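Local coordinates for L-threonine-O-3-phosphate decarboxylase (Porphyromonas gingivalis, PDB 3FKD), which acts as an L-threonine-O-3-phosphate decarboxylase of the class I and II aminotransferase family and probably binds pyridoxal 5'-phosphate as its cofactor, at the interface of chains A and B. Numbering follows the deposited sequence. Chains: chain A/B, L-threonine-O-3-phosphate decarboxylase.

The interface of chains A and B. Residues chain A 85, 108-109, 221-222, 224; chain B 85, 108-109, 222.
A:Gln85 and B:Tyr109 meet where the end of helix 75-86 in one chain faces the residue just past helix 100-108 in the other; A:Phe222 (phi/psi -115°/20°) follows helix 213-220 in a loop. The two-fold gives each contact a twin with the chains exchanged, though the Met108 side chains differ. The side-chain amide NE2 of A:Gln85 donates a hydrogen bond to the phenol OH of B:Tyr109 at 2.8 Å. The amide and ring planes are nearly coplanar there, and the oxygen lies in the amide plane. In the twin bond, NE2 of B:Gln85 reaches OH of A:Tyr109 at 3.0 Å, from the edge of the ring. Its amide is tilted further from the ring plane than in the first pair. Each glutamine has CG anti to its backbone N and an extended chain, which brings the two amides tip to tip, NE2 of A:Gln85 3.5 Å from NE2 of B:Gln85. Each tyrosine ring is held between neighbours of its own chain. On A:Tyr109, CB of A:Gln85 lies over the centre of one face and CG of A:Met108 nearer the rim of the other. This probably fixes the ring for the bond across. Outside the polar pair, the selenomethionine B:Met108 bends at chi3 (89°) and sets its SE 3.7 Å from CA of A:Phe222. CE of B:Met108 lies 4.1 Å from CG2 of A:Thr224. A:Met108 keeps an extended chain and points its methyl at the edge of the B:Phe222 ring, but the modelled closeness is doubtful. CG of each Gln85 lies over a face of Phe222 in its own chain. The patch joins helix ends and loops of the two subunits about the two-fold, probably within the dimer usual in this aminotransferase family.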
ATOM      1  N   GLN A  85      -4.407 -13.581  -5.341  1.00 24.33           N
ATOM      2  CA  GLN A  85      -3.372 -14.314  -4.602  1.00 24.22           C
ATOM      3  C   GLN A  85      -3.912 -15.504  -3.815  1.00 25.55           C
ATOM      4  O   GLN A  85      -3.440 -16.669  -3.998  1.00 25.55           O
ATOM      5  CB  GLN A  85      -2.548 -13.393  -3.691  1.00 23.68           C
ATOM      6  CG  GLN A  85      -1.199 -13.968  -3.292  1.00 25.93           C
ATOM      7  CD  GLN A  85      -0.425 -13.107  -2.283  1.00 28.09           C
ATOM      8  OE1 GLN A  85      -0.900 -12.060  -1.841  1.00 30.06           O
ATOM      9  NE2 GLN A  85       0.761 -13.562  -1.907  1.00 26.14           N
HETATM   10  N   MSE A 108      -1.160 -12.244 -12.739  1.00 26.36           N
HETATM   11  CA  MSE A 108      -0.026 -12.316 -11.847  1.00 26.02           C
HETATM   12  C   MSE A 108      -0.123 -13.579 -11.038  1.00 27.07           C
HETATM   13  O   MSE A 108       0.881 -14.247 -10.805  1.00 28.26           O
HETATM   14  CB  MSE A 108       0.059 -11.092 -10.948  1.00 25.70           C
HETATM   15  CG  MSE A 108       1.064 -11.213  -9.826  1.00 26.92           C
HETATM   16 SE   MSE A 108       1.124  -9.550  -8.811  1.00 44.33          SE
HETATM   17  CE  MSE A 108       1.961 -10.206  -7.180  1.00 29.87           C
ATOM     18  N   TYR A 109      -1.335 -13.948 -10.636  1.00 26.87           N
ATOM     19  CA  TYR A 109      -1.468 -15.163  -9.841  1.00 28.15           C
ATOM     20  C   TYR A 109      -1.898 -16.407 -10.645  1.00 29.07           C
ATOM     21  O   TYR A 109      -2.394 -17.387 -10.092  1.00 29.02           O
ATOM     22  CB  TYR A 109      -2.276 -14.900  -8.566  1.00 25.24           C
ATOM     23  CG  TYR A 109      -1.518 -13.932  -7.694  1.00 26.09           C
ATOM     24  CD1 TYR A 109      -1.782 -12.566  -7.744  1.00 26.10           C
ATOM     25  CD2 TYR A 109      -0.488 -14.366  -6.875  1.00 25.92           C
ATOM     26  CE1 TYR A 109      -1.070 -11.676  -6.991  1.00 25.24           C
ATOM     27  CE2 TYR A 109       0.241 -13.475  -6.096  1.00 28.00           C
ATOM     28  CZ  TYR A 109      -0.062 -12.125  -6.156  1.00 26.73           C
ATOM     29  OH  TYR A 109       0.640 -11.230  -5.397  1.00 23.54           O
ATOM     30  N   ALA A 221      -4.886 -14.912   4.984  1.00 29.93           N
ATOM     31  CA  ALA A 221      -3.656 -15.664   5.111  1.00 27.92           C
ATOM     32  C   ALA A 221      -2.479 -14.969   4.407  1.00 26.44           C
ATOM     33  O   ALA A 221      -1.309 -15.281   4.655  1.00 28.41           O
ATOM     34  CB  ALA A 221      -3.863 -17.071   4.617  1.00 26.34           C
ATOM     35  N   PHE A 222      -2.789 -14.000   3.567  1.00 25.77           N
ATOM     36  CA  PHE A 222      -1.754 -13.187   2.923  1.00 26.09           C
ATOM     37  C   PHE A 222      -1.751 -11.702   3.308  1.00 26.91           C
ATOM     38  O   PHE A 222      -1.197 -10.897   2.555  1.00 25.94           O
ATOM     39  CB  PHE A 222      -1.879 -13.291   1.404  1.00 26.77           C
ATOM     40  CG  PHE A 222      -1.728 -14.681   0.891  1.00 26.21           C
ATOM     41  CD1 PHE A 222      -0.478 -15.156   0.504  1.00 26.10           C
ATOM     42  CD2 PHE A 222      -2.832 -15.532   0.810  1.00 26.52           C
ATOM     43  CE1 PHE A 222      -0.327 -16.448   0.019  1.00 24.10           C
ATOM     44  CE2 PHE A 222      -2.690 -16.845   0.334  1.00 27.40           C
ATOM     45  CZ  PHE A 222      -1.430 -17.298  -0.062  1.00 24.66           C
ATOM     46  N   THR A 224      -0.559  -8.423   5.305  1.00 21.30           N
ATOM     47  CA  THR A 224       0.704  -7.925   5.821  1.00 20.09           C
ATOM     48  C   THR A 224       0.412  -6.767   6.746  1.00 20.08           C
ATOM     49  O   THR A 224      -0.438  -5.965   6.438  1.00 21.26           O
ATOM     50  CB  THR A 224       1.652  -7.524   4.655  1.00 23.17           C
ATOM     51  OG1 THR A 224       1.303  -6.252   4.113  1.00 20.91           O
ATOM     52  CG2 THR A 224       1.579  -8.562   3.506  1.00 23.50           C
TER
ATOM     53  N   GLN B  85       8.393 -13.427  -1.481  1.00 23.45           N
ATOM     54  CA  GLN B  85       7.388 -13.957  -2.372  1.00 23.76           C
ATOM     55  C   GLN B  85       7.991 -14.290  -3.734  1.00 24.10           C
ATOM     56  O   GLN B  85       7.599 -15.263  -4.372  1.00 24.91           O
ATOM     57  CB  GLN B  85       6.205 -12.986  -2.451  1.00 24.00           C
ATOM     58  CG  GLN B  85       5.358 -13.075  -3.729  1.00 23.91           C
ATOM     59  CD  GLN B  85       4.269 -11.993  -3.818  1.00 25.25           C
ATOM     60  OE1 GLN B  85       4.503 -10.805  -3.546  1.00 21.73           O
ATOM     61  NE2 GLN B  85       3.076 -12.412  -4.212  1.00 26.94           N
HETATM   62  N   MSE B 108       5.139 -17.171   5.039  1.00 26.57           N
HETATM   63  CA  MSE B 108       4.018 -16.941   4.147  1.00 25.94           C
HETATM   64  C   MSE B 108       4.343 -17.528   2.766  1.00 27.88           C
HETATM   65  O   MSE B 108       3.445 -17.942   2.021  1.00 30.27           O
HETATM   66  CB  MSE B 108       3.695 -15.424   4.083  1.00 28.03           C
HETATM   67  CG  MSE B 108       2.756 -14.955   2.948  1.00 27.10           C
HETATM   68 SE   MSE B 108       1.915 -13.362   3.162  1.00 20.44          SE
HETATM   69  CE  MSE B 108       3.077 -12.272   2.466  1.00 25.10           C
ATOM     70  N   TYR B 109       5.629 -17.581   2.436  1.00 26.64           N
ATOM     71  CA  TYR B 109       6.052 -18.029   1.122  1.00 27.31           C
ATOM     72  C   TYR B 109       6.850 -19.338   1.151  1.00 30.28           C
ATOM     73  O   TYR B 109       7.668 -19.642   0.269  1.00 29.28           O
ATOM     74  CB  TYR B 109       6.777 -16.900   0.409  1.00 25.09           C
ATOM     75  CG  TYR B 109       5.818 -15.787   0.176  1.00 25.14           C
ATOM     76  CD1 TYR B 109       5.834 -14.663   0.968  1.00 25.34           C
ATOM     77  CD2 TYR B 109       4.825 -15.895  -0.814  1.00 25.67           C
ATOM     78  CE1 TYR B 109       4.904 -13.637   0.757  1.00 26.66           C
ATOM     79  CE2 TYR B 109       3.905 -14.899  -1.028  1.00 24.80           C
ATOM     80  CZ  TYR B 109       3.935 -13.774  -0.241  1.00 25.08           C
ATOM     81  OH  TYR B 109       3.016 -12.792  -0.425  1.00 24.34           O
ATOM     82  N   PHE B 222       5.958  -8.962  -9.039  1.00 26.42           N
ATOM     83  CA  PHE B 222       4.854  -8.971  -8.096  1.00 26.19           C
ATOM     84  C   PHE B 222       4.486  -7.574  -7.609  1.00 26.91           C
ATOM     85  O   PHE B 222       3.711  -7.440  -6.660  1.00 29.03           O
ATOM     86  CB  PHE B 222       5.155  -9.914  -6.912  1.00 25.98           C
ATOM     87  CG  PHE B 222       5.300 -11.362  -7.303  1.00 24.90           C
ATOM     88  CD1 PHE B 222       4.189 -12.198  -7.374  1.00 25.51           C
ATOM     89  CD2 PHE B 222       6.555 -11.902  -7.588  1.00 25.63           C
ATOM     90  CE1 PHE B 222       4.308 -13.538  -7.782  1.00 24.72           C
ATOM     91  CE2 PHE B 222       6.684 -13.255  -7.984  1.00 23.64           C
ATOM     92  CZ  PHE B 222       5.564 -14.060  -8.083  1.00 20.83           C
TER